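Polyhedrin (PDB 5A9C) forms the crystalline matrix of insect cypovirus occlusion bodies, probably protecting embedded virus particles, here in a variant lacking the base domain. Local coordinates at residues A[50-55]-A[177-182]; A[41-46]-A[195-200]; A[22-27]-A[212-217]. One frame throughout, in Å; residues are numbered along the deposited sequence.

Contact 1: residues A[50-55]-A[177-182]; sequences RYKAFD and PNVIEF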
ATOM      1  N   ARG A  50      13.471  17.718 -18.770  1.00 22.99           N
ATOM      2  CA  ARG A  50      13.552  16.364 -18.239  1.00 19.17           C
ATOM      3  C   ARG A  50      12.160  15.848 -17.895  1.00 18.87           C
ATOM      4  O   ARG A  50      11.223  16.627 -17.735  1.00 20.63           O
ATOM      5  CB  ARG A  50      14.432  16.333 -16.988  1.00 27.55           C
ATOM      6  CG  ARG A  50      15.821  16.911 -17.192  1.00 29.92           C
ATOM      7  CD  ARG A  50      16.676  16.738 -15.948  1.00 32.47           C
ATOM      8  NE  ARG A  50      17.974  16.159 -16.277  1.00 61.75           N
ATOM      9  CZ  ARG A  50      18.246  14.859 -16.223  1.00 62.07           C
ATOM     10  NH1 ARG A  50      17.312  13.997 -15.844  1.00 53.61           N
ATOM     11  NH2 ARG A  50      19.456  14.422 -16.547  1.00 54.02           N
ATOM     12  N   TYR A  51      12.039  14.528 -17.791  1.00 21.67           N
ATOM     13  CA  TYR A  51      10.789  13.877 -17.419  1.00 22.90           C
ATOM     14  C   TYR A  51      11.044  12.860 -16.317  1.00 21.40           C
ATOM     15  O   TYR A  51      12.150  12.335 -16.185  1.00 19.72           O
ATOM     16  CB  TYR A  51      10.180  13.140 -18.616  1.00 21.14           C
ATOM     17  CG  TYR A  51       9.502  14.016 -19.650  1.00 18.33           C
ATOM     18  CD1 TYR A  51      10.247  14.799 -20.525  1.00 16.80           C
ATOM     19  CD2 TYR A  51       8.116  14.039 -19.766  1.00 21.59           C
ATOM     20  CE1 TYR A  51       9.629  15.592 -21.478  1.00 24.04           C
ATOM     21  CE2 TYR A  51       7.489  14.827 -20.721  1.00 17.84           C
ATOM     22  CZ  TYR A  51       8.249  15.602 -21.571  1.00 21.87           C
ATOM     23  OH  TYR A  51       7.630  16.388 -22.517  1.00 20.91           O
ATOM     24  N   LYS A  52      10.015  12.583 -15.526  1.00 22.52           N
ATOM     25  CA  LYS A  52      10.061  11.468 -14.591  1.00 22.57           C
ATOM     26  C   LYS A  52       8.809  10.622 -14.761  1.00 27.30           C
ATOM     27  O   LYS A  52       7.697  11.146 -14.803  1.00 25.43           O
ATOM     28  CB  LYS A  52      10.194  11.946 -13.145  1.00 22.53           C
ATOM     29  CG  LYS A  52      10.364  10.802 -12.154  1.00 22.54           C
ATOM     30  CD  LYS A  52      11.049  11.244 -10.869  1.00 34.99           C
ATOM     31  CE  LYS A  52      10.182  12.182 -10.049  1.00 35.51           C
ATOM     32  NZ  LYS A  52      10.873  12.603  -8.791  1.00 30.76           N
ATOM     33  N   ALA A  53       8.995   9.313 -14.868  1.00 21.58           N
ATOM     34  CA  ALA A  53       7.879   8.414 -15.118  1.00 18.05           C
ATOM     35  C   ALA A  53       7.571   7.540 -13.910  1.00 26.90           C
ATOM     36  O   ALA A  53       8.472   6.967 -13.297  1.00 21.34           O
ATOM     37  CB  ALA A  53       8.162   7.548 -16.342  1.00 17.63           C
ATOM     38  N   PHE A  54       6.291   7.467 -13.563  1.00 18.62           N
ATOM     39  CA  PHE A  54       5.811   6.517 -12.570  1.00 17.46           C
ATOM     40  C   PHE A  54       5.070   5.406 -13.303  1.00 23.94           C
ATOM     41  O   PHE A  54       3.939   5.589 -13.756  1.00 16.55           O
ATOM     42  CB  PHE A  54       4.909   7.211 -11.550  1.00 16.20           C
ATOM     43  CG  PHE A  54       5.582   8.346 -10.832  1.00 14.27           C
ATOM     44  CD1 PHE A  54       5.616   9.613 -11.392  1.00 17.06           C
ATOM     45  CD2 PHE A  54       6.212   8.141  -9.616  1.00 20.66           C
ATOM     46  CE1 PHE A  54       6.248  10.656 -10.744  1.00 16.94           C
ATOM     47  CE2 PHE A  54       6.844   9.181  -8.964  1.00 17.18           C
ATOM     48  CZ  PHE A  54       6.863  10.439  -9.528  1.00 20.34           C
ATOM     49  N   ASP A  55       5.730   4.259 -13.418  1.00 16.98           N
ATOM     50  CA  ASP A  55       5.288   3.168 -14.279  1.00 18.72           C
ATOM     51  C   ASP A  55       4.718   2.015 -13.459  1.00 19.11           C
ATOM     52  O   ASP A  55       5.444   1.357 -12.713  1.00 22.07           O
ATOM     53  CB  ASP A  55       6.481   2.682 -15.100  1.00 17.27           C
ATOM     54  CG  ASP A  55       6.091   1.726 -16.205  1.00 16.82           C
ATOM     55  OD1 ASP A  55       4.963   1.196 -16.181  1.00 20.50           O
ATOM     56  OD2 ASP A  55       6.934   1.501 -17.096  1.00 25.60           O
ATOM     57  N   PRO A 177       5.356  -0.888  -9.132  1.00 19.23           N
ATOM     58  CA  PRO A 177       5.759   0.464  -9.528  1.00 23.16           C
ATOM     59  C   PRO A 177       7.244   0.575  -9.840  1.00 17.05           C
ATOM     60  O   PRO A 177       8.073  -0.052  -9.177  1.00 26.80           O
ATOM     61  CB  PRO A 177       5.447   1.305  -8.278  1.00 21.67           C
ATOM     62  CG  PRO A 177       4.733   0.378  -7.318  1.00 20.68           C
ATOM     63  CD  PRO A 177       5.193  -0.992  -7.675  1.00 16.98           C
ATOM     64  N   ASN A 178       7.569   1.369 -10.853  1.00 19.61           N
ATOM     65  CA  ASN A 178       8.938   1.803 -11.088  1.00 25.65           C
ATOM     66  C   ASN A 178       8.983   3.297 -11.358  1.00 26.47           C
ATOM     67  O   ASN A 178       8.096   3.850 -12.010  1.00 24.68           O
ATOM     68  CB  ASN A 178       9.579   1.036 -12.244  1.00 32.74           C
ATOM     69  CG  ASN A 178      10.312  -0.201 -11.781  1.00 41.68           C
ATOM     70  OD1 ASN A 178      11.387  -0.111 -11.185  1.00 34.02           O
ATOM     71  ND2 ASN A 178       9.736  -1.366 -12.051  1.00 33.99           N
ATOM     72  N   VAL A 179      10.015   3.952 -10.843  1.00 23.30           N
ATOM     73  CA  VAL A 179      10.210   5.368 -11.104  1.00 24.27           C
ATOM     74  C   VAL A 179      11.419   5.516 -12.012  1.00 28.49           C
ATOM     75  O   VAL A 179      12.508   5.037 -11.695  1.00 22.26           O
ATOM     76  CB  VAL A 179      10.423   6.165  -9.808  1.00 28.46           C
ATOM     77  CG1 VAL A 179      10.494   7.651 -10.109  1.00 23.36           C
ATOM     78  CG2 VAL A 179       9.302   5.873  -8.823  1.00 27.44           C
ATOM     79  N   ILE A 180      11.215   6.166 -13.151  1.00 26.84           N
ATOM     80  CA  ILE A 180      12.260   6.284 -14.155  1.00 18.32           C
ATOM     81  C   ILE A 180      12.511   7.741 -14.510  1.00 28.69           C
ATOM     82  O   ILE A 180      11.575   8.494 -14.783  1.00 22.29           O
ATOM     83  CB  ILE A 180      11.890   5.503 -15.423  1.00 35.89           C
ATOM     84  CG1 ILE A 180      11.498   4.072 -15.051  1.00 36.64           C
ATOM     85  CG2 ILE A 180      13.043   5.516 -16.422  1.00 25.89           C
ATOM     86  CD1 ILE A 180      11.009   3.258 -16.205  1.00 39.04           C
ATOM     87  N   GLU A 181      13.781   8.130 -14.495  1.00 25.83           N
ATOM     88  CA  GLU A 181      14.180   9.485 -14.850  1.00 24.49           C
ATOM     89  C   GLU A 181      14.697   9.530 -16.283  1.00 27.62           C
ATOM     90  O   GLU A 181      15.505   8.696 -16.685  1.00 25.26           O
ATOM     91  CB  GLU A 181      15.254   9.995 -13.886  1.00 31.33           C
ATOM     92  CG  GLU A 181      14.781  10.116 -12.443  1.00 37.36           C
ATOM     93  CD  GLU A 181      15.887  10.556 -11.502  1.00 40.94           C
ATOM     94  OE1 GLU A 181      17.071  10.316 -11.820  1.00 55.42           O
ATOM     95  OE2 GLU A 181      15.572  11.143 -10.445  1.00 64.82           O
ATOM     96  N   PHE A 182      14.216  10.502 -17.051  1.00 21.18           N
ATOM     97  CA  PHE A 182      14.652  10.688 -18.428  1.00 25.43           C
ATOM     98  C   PHE A 182      15.304  12.054 -18.594  1.00 25.36           C
ATOM     99  O   PHE A 182      14.827  13.048 -18.045  1.00 23.61           O
ATOM    100  CB  PHE A 182      13.465  10.572 -19.387  1.00 19.37           C
ATOM    101  CG  PHE A 182      12.753   9.251 -19.317  1.00 16.95           C
ATOM    102  CD1 PHE A 182      11.695   9.064 -18.442  1.00 25.48           C
ATOM    103  CD2 PHE A 182      13.133   8.200 -20.135  1.00 19.99           C
ATOM    104  CE1 PHE A 182      11.034   7.852 -18.381  1.00 32.54           C
ATOM    105  CE2 PHE A 182      12.478   6.986 -20.077  1.00 25.76           C
ATOM    106  CZ  PHE A 182      11.425   6.812 -19.200  1.00 23.56           C
TER
HETATM  107  O   HOH W   1      13.636  12.729  -8.591  1.00 44.35           O
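The ring of Phe182 passes the backbone of its strand partner Tyr51 and ends against Ala53, two residues further along: CE1 lies 3.5 Å from Ala53 CB, which sits at the ring edge, in its plane. CG of Phe182 is anti to its carbonyl carbon (chi1 -59°), the orientation from which the ring spans that diagonal. On the other side of the two-strand ladder Val179 carries the packing with both methyls. Its CG1, anti to the backbone N, touches the aliphatic stem of Lys52 at CD (3.7 Å), while CG2 meets Phe54 CD2 at 3.9 Å; Phe54 and Val179 rise as flanking neighbours with the same heading. Lys52 bends at chi3 (68°), and its NZ gives one hydrogen to a water at 2.8 Å that in turn donates to Glu181 OE2 at 3.1 Å. The two charges are thus linked through water rather than directly; NZ also binds the carbonyls of Leu72 and Glu70. Between these two layers the backbones run antiparallel, and three hydrogen-bonded pairs, Tyr51 with Phe182, Ala53 with Ile180 and Asp55 with Asn178, supply two bonds each. The shortest joins Ala53 N to Ile180 O at 2.7 Å. OD2 of Asp55 forms a salt bridge with Arg39 and a hydrogen bond with Tyr191 OH; Asn178 ND2 bonds to Met102 O of a second subunit. Strand 176-182 forms one margin of the six-strand sheet within this chain, next to strand 51-58, with strand 38-45 beyond it and helix 185-195 against the face that carries Tyr51, Ile180 and Phe182.

Contact 2: residues A[41-46]-A[195-200]; sequences VVFAQY and AHIAYI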
ATOM      1  N   VAL A  41       1.067   4.529 -16.853  1.00 15.79           N
ATOM      2  CA  VAL A  41       2.261   5.323 -16.636  1.00 15.52           C
ATOM      3  C   VAL A  41       1.915   6.796 -16.513  1.00 11.99           C
ATOM      4  O   VAL A  41       1.162   7.341 -17.324  1.00 16.39           O
ATOM      5  CB  VAL A  41       3.279   5.139 -17.774  1.00 18.17           C
ATOM      6  CG1 VAL A  41       4.563   5.895 -17.458  1.00 15.27           C
ATOM      7  CG2 VAL A  41       3.564   3.654 -18.000  1.00 13.69           C
ATOM      8  N   VAL A  42       2.465   7.432 -15.486  1.00 14.70           N
ATOM      9  CA  VAL A  42       2.324   8.866 -15.305  1.00 15.60           C
ATOM     10  C   VAL A  42       3.655   9.527 -15.646  1.00 17.06           C
ATOM     11  O   VAL A  42       4.645   9.354 -14.932  1.00 19.22           O
ATOM     12  CB  VAL A  42       1.925   9.215 -13.858  1.00 15.21           C
ATOM     13  CG1 VAL A  42       1.749  10.722 -13.702  1.00 20.84           C
ATOM     14  CG2 VAL A  42       0.651   8.478 -13.464  1.00 15.92           C
ATOM     15  N   PHE A  43       3.680  10.266 -16.750  1.00 17.31           N
ATOM     16  CA  PHE A  43       4.890  10.950 -17.194  1.00 15.27           C
ATOM     17  C   PHE A  43       4.862  12.393 -16.719  1.00 20.32           C
ATOM     18  O   PHE A  43       4.028  13.170 -17.173  1.00 18.33           O
ATOM     19  CB  PHE A  43       4.973  10.967 -18.723  1.00 18.46           C
ATOM     20  CG  PHE A  43       5.142   9.617 -19.352  1.00 19.55           C
ATOM     21  CD1 PHE A  43       6.395   9.036 -19.450  1.00 20.71           C
ATOM     22  CD2 PHE A  43       4.053   8.945 -19.887  1.00 18.37           C
ATOM     23  CE1 PHE A  43       6.557   7.802 -20.049  1.00 16.58           C
ATOM     24  CE2 PHE A  43       4.207   7.712 -20.487  1.00 17.06           C
ATOM     25  CZ  PHE A  43       5.463   7.141 -20.572  1.00 18.00           C
ATOM     26  N   ALA A  44       5.772  12.754 -15.821  1.00 19.62           N
ATOM     27  CA  ALA A  44       5.867  14.134 -15.347  1.00 24.00           C
ATOM     28  C   ALA A  44       6.839  14.937 -16.207  1.00 19.37           C
ATOM     29  O   ALA A  44       7.970  14.511 -16.435  1.00 18.26           O
ATOM     30  CB  ALA A  44       6.293  14.171 -13.882  1.00 20.92           C
ATOM     31  N   GLN A  45       6.390  16.095 -16.685  1.00 20.10           N
ATOM     32  CA  GLN A  45       7.218  16.968 -17.512  1.00 24.27           C
ATOM     33  C   GLN A  45       7.706  18.178 -16.722  1.00 21.70           C
ATOM     34  O   GLN A  45       6.913  18.877 -16.095  1.00 22.59           O
ATOM     35  CB  GLN A  45       6.434  17.449 -18.735  1.00 19.46           C
ATOM     36  CG  GLN A  45       7.153  18.517 -19.544  1.00 19.55           C
ATOM     37  CD  GLN A  45       6.241  19.236 -20.517  1.00 21.49           C
ATOM     38  OE1 GLN A  45       5.023  19.262 -20.341  1.00 26.80           O
ATOM     39  NE2 GLN A  45       6.827  19.823 -21.553  1.00 32.85           N
ATOM     40  N   TYR A  46       9.010  18.430 -16.768  1.00 21.75           N
ATOM     41  CA  TYR A  46       9.596  19.550 -16.039  1.00 23.09           C
ATOM     42  C   TYR A  46      10.120  20.614 -16.994  1.00 28.83           C
ATOM     43  O   TYR A  46      10.460  20.313 -18.138  1.00 25.61           O
ATOM     44  CB  TYR A  46      10.713  19.060 -15.110  1.00 21.25           C
ATOM     45  CG  TYR A  46      10.247  18.005 -14.134  1.00 19.57           C
ATOM     46  CD1 TYR A  46       9.647  18.359 -12.934  1.00 22.29           C
ATOM     47  CD2 TYR A  46      10.393  16.657 -14.421  1.00 21.11           C
ATOM     48  CE1 TYR A  46       9.213  17.401 -12.044  1.00 21.38           C
ATOM     49  CE2 TYR A  46       9.961  15.690 -13.537  1.00 24.69           C
ATOM     50  CZ  TYR A  46       9.370  16.066 -12.351  1.00 23.54           C
ATOM     51  OH  TYR A  46       8.936  15.105 -11.467  1.00 20.86           O
ATOM     52  N   ALA A 195       8.169  -0.070 -24.843  1.00 18.92           N
ATOM     53  CA  ALA A 195       7.329  -0.619 -23.781  1.00 21.38           C
ATOM     54  C   ALA A 195       5.895  -0.864 -24.250  1.00 14.06           C
ATOM     55  O   ALA A 195       5.068  -1.390 -23.500  1.00 17.66           O
ATOM     56  CB  ALA A 195       7.338   0.302 -22.563  1.00 21.20           C
ATOM     57  N   HIS A 196       5.612  -0.486 -25.491  1.00 13.64           N
ATOM     58  CA  HIS A 196       4.282  -0.645 -26.082  1.00 16.93           C
ATOM     59  C   HIS A 196       3.210   0.045 -25.248  1.00 15.38           C
ATOM     60  O   HIS A 196       2.224  -0.577 -24.846  1.00 17.18           O
ATOM     61  CB  HIS A 196       3.941  -2.128 -26.261  1.00 12.64           C
ATOM     62  CG  HIS A 196       5.136  -2.995 -26.504  1.00 20.55           C
ATOM     63  ND1 HIS A 196       5.909  -2.895 -27.643  1.00 16.09           N
ATOM     64  CD2 HIS A 196       5.698  -3.972 -25.755  1.00 15.01           C
ATOM     65  CE1 HIS A 196       6.894  -3.774 -27.583  1.00 23.14           C
ATOM     66  NE2 HIS A 196       6.790  -4.438 -26.445  1.00 17.74           N
ATOM     67  N   ILE A 197       3.409   1.334 -24.983  1.00 18.92           N
ATOM     68  CA  ILE A 197       2.447   2.113 -24.208  1.00 21.50           C
ATOM     69  C   ILE A 197       2.167   3.454 -24.878  1.00 15.90           C
ATOM     70  O   ILE A 197       3.029   4.014 -25.549  1.00 17.83           O
ATOM     71  CB  ILE A 197       2.940   2.371 -22.771  1.00 15.63           C
ATOM     72  CG1 ILE A 197       4.327   3.014 -22.795  1.00 16.55           C
ATOM     73  CG2 ILE A 197       2.931   1.076 -21.955  1.00 17.36           C
ATOM     74  CD1 ILE A 197       4.866   3.366 -21.425  1.00 19.48           C
ATOM     75  N   ALA A 198       0.958   3.968 -24.693  1.00 17.53           N
ATOM     76  CA  ALA A 198       0.585   5.241 -25.291  1.00 20.07           C
ATOM     77  C   ALA A 198       1.436   6.380 -24.747  1.00 21.29           C
ATOM     78  O   ALA A 198       1.754   6.417 -23.558  1.00 18.65           O
ATOM     79  CB  ALA A 198      -0.887   5.530 -25.050  1.00 16.35           C
ATOM     80  N   TYR A 199       1.812   7.300 -25.630  1.00 19.53           N
ATOM     81  CA  TYR A 199       2.460   8.540 -25.222  1.00 17.39           C
ATOM     82  C   TYR A 199       2.103   9.653 -26.199  1.00 20.33           C
ATOM     83  O   TYR A 199       1.931   9.412 -27.391  1.00 20.56           O
ATOM     84  CB  TYR A 199       3.983   8.378 -25.116  1.00 21.05           C
ATOM     85  CG  TYR A 199       4.689   9.669 -24.761  1.00 15.61           C
ATOM     86  CD1 TYR A 199       4.598  10.206 -23.481  1.00 18.27           C
ATOM     87  CD2 TYR A 199       5.435  10.360 -25.709  1.00 18.12           C
ATOM     88  CE1 TYR A 199       5.239  11.397 -23.157  1.00 13.74           C
ATOM     89  CE2 TYR A 199       6.074  11.545 -25.393  1.00 22.31           C
ATOM     90  CZ  TYR A 199       5.973  12.060 -24.121  1.00 16.19           C
ATOM     91  OH  TYR A 199       6.612  13.246 -23.817  1.00 22.77           O
ATOM     92  N   ILE A 200       1.980  10.869 -25.679  1.00 13.39           N
ATOM     93  CA  ILE A 200       1.665  12.036 -26.496  1.00 22.17           C
ATOM     94  C   ILE A 200       2.854  12.983 -26.449  1.00 13.62           C
ATOM     95  O   ILE A 200       3.209  13.478 -25.379  1.00 20.01           O
ATOM     96  CB  ILE A 200       0.427  12.773 -25.954  1.00 27.43           C
ATOM     97  CG1 ILE A 200      -0.714  11.784 -25.713  1.00 18.19           C
ATOM     98  CG2 ILE A 200       0.002  13.899 -26.904  1.00 14.47           C
ATOM     99  CD1 ILE A 200      -1.925  12.405 -25.053  1.00 22.47           C
TER
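Tyr199 directs the edge of its ring at the face of Phe43, a T-shaped pair with centroids 5.1 Å apart and planes at 70°. The atom that makes the approach is Tyr199 CD1, 3.8 Å from Phe43 CD2 and displaced from the ring centre toward the rim. With CG of Tyr199 anti to its backbone N (chi1 177°), the ring comes over Phe43 although the bond to CB does not itself point toward that strand; the phenol oxygen bonds to Glu185 OE2. The opposite face of Phe43 is covered from within its own strand: Val41 CG1 lies 3.4 Å above the ring plane, again toward the rim, leaving the phenylalanine between a methyl and an aromatic edge. Ile197 closes the group from the side. Its CD1 reaches the edge of the Phe43 ring at CZ (3.9 Å) and also touches Val41 CG2 at 3.7 Å, the valine and isoleucine crossing at about a right angle. Ala198 O comes near the ring too, but its hydrogen-bond partner is Ser85 OG on the neighbouring strand 81-87. The chain arrives here from helix 185-195, whose end is marked by a Schellman motif with positive phi at His196 (56°); Val188 of that helix touches both Phe43 and Tyr199. The contact is part of the buried hydrophobic core between helix 185-195, with the segment after it, and one face of the antiparallel sheet.

Contact 3: residues A[22-27]-A[212-217]; sequences IITRQI and AYISGD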
ATOM      1  N   ILE A  22      -1.421 -14.486 -36.753  1.00 15.76           N
ATOM      2  CA  ILE A  22      -1.925 -15.007 -35.486  1.00 18.67           C
ATOM      3  C   ILE A  22      -1.102 -14.492 -34.310  1.00 17.95           C
ATOM      4  O   ILE A  22      -1.645 -14.210 -33.241  1.00 24.30           O
ATOM      5  CB  ILE A  22      -1.946 -16.544 -35.475  1.00 32.54           C
ATOM      6  CG1 ILE A  22      -3.027 -17.052 -36.428  1.00 39.41           C
ATOM      7  CG2 ILE A  22      -2.206 -17.061 -34.070  1.00 36.04           C
ATOM      8  CD1 ILE A  22      -4.424 -16.598 -36.061  1.00 47.74           C
ATOM      9  N   ILE A  23       0.207 -14.371 -34.514  1.00 21.24           N
ATOM     10  CA  ILE A  23       1.095 -13.836 -33.486  1.00 27.71           C
ATOM     11  C   ILE A  23       0.755 -12.377 -33.194  1.00 22.26           C
ATOM     12  O   ILE A  23       0.714 -11.962 -32.035  1.00 22.82           O
ATOM     13  CB  ILE A  23       2.574 -13.967 -33.895  1.00 18.61           C
ATOM     14  CG1 ILE A  23       3.030 -15.424 -33.762  1.00 22.34           C
ATOM     15  CG2 ILE A  23       3.456 -13.064 -33.041  1.00 16.73           C
ATOM     16  CD1 ILE A  23       4.352 -15.707 -34.419  1.00 26.98           C
ATOM     17  N   THR A  24       0.507 -11.607 -34.251  1.00 19.84           N
ATOM     18  CA  THR A  24       0.104 -10.215 -34.100  1.00 20.21           C
ATOM     19  C   THR A  24      -1.214 -10.138 -33.333  1.00 20.16           C
ATOM     20  O   THR A  24      -1.347  -9.361 -32.392  1.00 18.41           O
ATOM     21  CB  THR A  24      -0.044  -9.507 -35.469  1.00 12.36           C
ATOM     22  OG1 THR A  24       1.151  -9.686 -36.240  1.00 18.31           O
ATOM     23  CG2 THR A  24      -0.290  -8.016 -35.275  1.00 19.21           C
ATOM     24  N   ARG A  25      -2.180 -10.956 -33.741  1.00 19.23           N
ATOM     25  CA  ARG A  25      -3.478 -11.015 -33.073  1.00 25.05           C
ATOM     26  C   ARG A  25      -3.325 -11.426 -31.616  1.00 21.70           C
ATOM     27  O   ARG A  25      -3.960 -10.855 -30.732  1.00 14.82           O
ATOM     28  CB  ARG A  25      -4.403 -12.010 -33.779  1.00 22.81           C
ATOM     29  CG  ARG A  25      -4.836 -11.590 -35.169  1.00 34.48           C
ATOM     30  CD  ARG A  25      -5.586 -12.719 -35.856  1.00 47.71           C
ATOM     31  NE  ARG A  25      -6.263 -12.267 -37.066  1.00 65.15           N
ATOM     32  CZ  ARG A  25      -7.466 -11.704 -37.076  1.00 94.03           C
ATOM     33  NH1 ARG A  25      -8.120 -11.520 -35.936  1.00 74.37           N
ATOM     34  NH2 ARG A  25      -8.014 -11.322 -38.221  1.00 89.28           N
ATOM     35  N   GLN A  26      -2.483 -12.425 -31.377  1.00 18.68           N
ATOM     36  CA  GLN A  26      -2.262 -12.938 -30.033  1.00 18.73           C
ATOM     37  C   GLN A  26      -1.733 -11.840 -29.117  1.00 21.54           C
ATOM     38  O   GLN A  26      -2.202 -11.671 -27.993  1.00 17.38           O
ATOM     39  CB  GLN A  26      -1.282 -14.111 -30.081  1.00 17.40           C
ATOM     40  CG  GLN A  26      -1.323 -15.017 -28.870  1.00 26.26           C
ATOM     41  CD  GLN A  26      -0.482 -16.261 -29.065  1.00 26.28           C
ATOM     42  OE1 GLN A  26       0.671 -16.181 -29.487  1.00 24.50           O
ATOM     43  NE2 GLN A  26      -1.062 -17.421 -28.774  1.00 24.00           N
ATOM     44  N   ILE A  27      -0.754 -11.089 -29.604  1.00 15.93           N
ATOM     45  CA  ILE A  27      -0.209  -9.970 -28.846  1.00 15.30           C
ATOM     46  C   ILE A  27      -1.285  -8.935 -28.510  1.00 15.63           C
ATOM     47  O   ILE A  27      -1.317  -8.395 -27.405  1.00 21.59           O
ATOM     48  CB  ILE A  27       0.947  -9.298 -29.609  1.00 21.23           C
ATOM     49  CG1 ILE A  27       2.152 -10.240 -29.666  1.00 14.30           C
ATOM     50  CG2 ILE A  27       1.319  -7.974 -28.955  1.00 24.62           C
ATOM     51  CD1 ILE A  27       3.265  -9.778 -30.592  1.00 16.01           C
ATOM     52  N   ALA A 212      -0.278  -3.772 -31.705  1.00 19.82           N
ATOM     53  CA  ALA A 212       0.715  -4.391 -32.575  1.00 13.58           C
ATOM     54  C   ALA A 212       0.233  -4.411 -34.022  1.00 19.48           C
ATOM     55  O   ALA A 212      -0.903  -4.801 -34.300  1.00 16.95           O
ATOM     56  CB  ALA A 212       1.029  -5.808 -32.101  1.00 19.56           C
ATOM     57  N   TYR A 213       1.102  -3.980 -34.934  1.00 20.14           N
ATOM     58  CA  TYR A 213       0.815  -3.976 -36.366  1.00 16.90           C
ATOM     59  C   TYR A 213       1.782  -4.918 -37.072  1.00 20.19           C
ATOM     60  O   TYR A 213       2.983  -4.888 -36.804  1.00 21.64           O
ATOM     61  CB  TYR A 213       0.990  -2.571 -36.949  1.00 23.79           C
ATOM     62  CG  TYR A 213      -0.130  -1.593 -36.657  1.00 28.18           C
ATOM     63  CD1 TYR A 213      -1.080  -1.854 -35.680  1.00 20.76           C
ATOM     64  CD2 TYR A 213      -0.227  -0.397 -37.363  1.00 30.99           C
ATOM     65  CE1 TYR A 213      -2.100  -0.956 -35.417  1.00 23.44           C
ATOM     66  CE2 TYR A 213      -1.241   0.505 -37.108  1.00 29.34           C
ATOM     67  CZ  TYR A 213      -2.175   0.220 -36.132  1.00 36.56           C
ATOM     68  OH  TYR A 213      -3.188   1.112 -35.872  1.00 32.02           O
ATOM     69  N   ILE A 214       1.271  -5.735 -37.987  1.00 18.84           N
ATOM     70  CA  ILE A 214       2.098  -6.751 -38.641  1.00 16.80           C
ATOM     71  C   ILE A 214       3.190  -6.167 -39.547  1.00 18.73           C
ATOM     72  O   ILE A 214       4.231  -6.791 -39.758  1.00 18.80           O
ATOM     73  CB  ILE A 214       1.238  -7.779 -39.424  1.00 21.69           C
ATOM     74  CG1 ILE A 214       2.090  -8.983 -39.841  1.00 28.01           C
ATOM     75  CG2 ILE A 214       0.564  -7.121 -40.622  1.00 17.90           C
ATOM     76  CD1 ILE A 214       1.289 -10.124 -40.444  1.00 24.07           C
ATOM     77  N   SER A 215       2.962  -4.966 -40.069  1.00 22.35           N
ATOM     78  CA  SER A 215       3.957  -4.311 -40.918  1.00 26.61           C
ATOM     79  C   SER A 215       4.399  -2.954 -40.373  1.00 25.87           C
ATOM     80  O   SER A 215       5.016  -2.164 -41.087  1.00 38.63           O
ATOM     81  CB  SER A 215       3.421  -4.147 -42.342  1.00 21.16           C
ATOM     82  OG  SER A 215       3.209  -5.408 -42.951  1.00 32.31           O
ATOM     83  N   GLY A 216       4.095  -2.689 -39.108  1.00 24.40           N
ATOM     84  CA  GLY A 216       4.351  -1.380 -38.539  1.00 19.26           C
ATOM     85  C   GLY A 216       3.441  -0.351 -39.184  1.00 25.40           C
ATOM     86  O   GLY A 216       2.343  -0.685 -39.630  1.00 27.99           O
ATOM     87  N   ASP A 217       3.891   0.899 -39.238  1.00 27.23           N
ATOM     88  CA  ASP A 217       3.101   1.968 -39.846  1.00 26.38           C
ATOM     89  C   ASP A 217       3.375   2.059 -41.343  1.00 35.69           C
ATOM     90  O   ASP A 217       3.975   3.026 -41.815  1.00 45.61           O
ATOM     91  CB  ASP A 217       3.403   3.306 -39.170  1.00 19.29           C
ATOM     92  CG  ASP A 217       3.041   3.305 -37.695  1.00 20.53           C
ATOM     93  OD1 ASP A 217       1.840   3.435 -37.380  1.00 27.12           O
ATOM     94  OD2 ASP A 217       3.957   3.181 -36.853  1.00 21.42           O
TER
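Thr24 points its CB from the helix toward residues 212-217 and there divides into two branches with different surroundings. The hydroxyl branch, OG1, is anti to the carbonyl carbon and beside the backbone N (chi1 -53°). This puts it where it donates a hydrogen bond to Gln20 O, one helical turn back; OG1 also lies 3.7 Å from Ile214 CB and 3.8 Å from Ile214 CG1. The two side chains cross at about a right angle, and the polar atom is satisfied inside the helix although its neighbours across the contact are carbon. The methyl branch, CG2, anti to the backbone N, drops onto the backbone of the other segment: it lies 3.4 Å from Ala212 O and 4.1 Å from Ala212 CB. One turn further on, Ile27 adds its own CG2, which meets Ala212 CB at 3.8 Å, so that Ala212 sits against two residues of the same helix face. Asn28 OD1 accepts a bond from Ala212 N, and Arg111 of a second subunit packs on both Ile27 and Ala212. Past Ala212 the chain folds into a type I beta turn closed by a weak bond from Gly216 N to Tyr213 O. This is a shallow surface contact in which an irregular segment near the C terminus of this chain touches the N-terminal helix with Ala212 and Ile214 and then turns away, far from the central sheet of the polyhedrin fold.

How the contacts relate
From the N terminus the chain runs through helix 15-29, then strand 38-45, then strand 51-58, and after a long excursion it meets them in reverse order. Residues 177-182 return first, to strand 51-58, and close contact 1; 195-200 come back over strand 38-45 in contact 2; 212-217 reach the helix in contact 3. The three loops are therefore nested without crossing, contact 1 innermost. Contacts 1 and 2 both reach the six-strand sheet, through neighbouring strands 51-58 and 38-45, their centres about 9 Å apart. Contact 3 is peripheral, its centre about 22 Å from that of contact 2. All three also touch the second subunit.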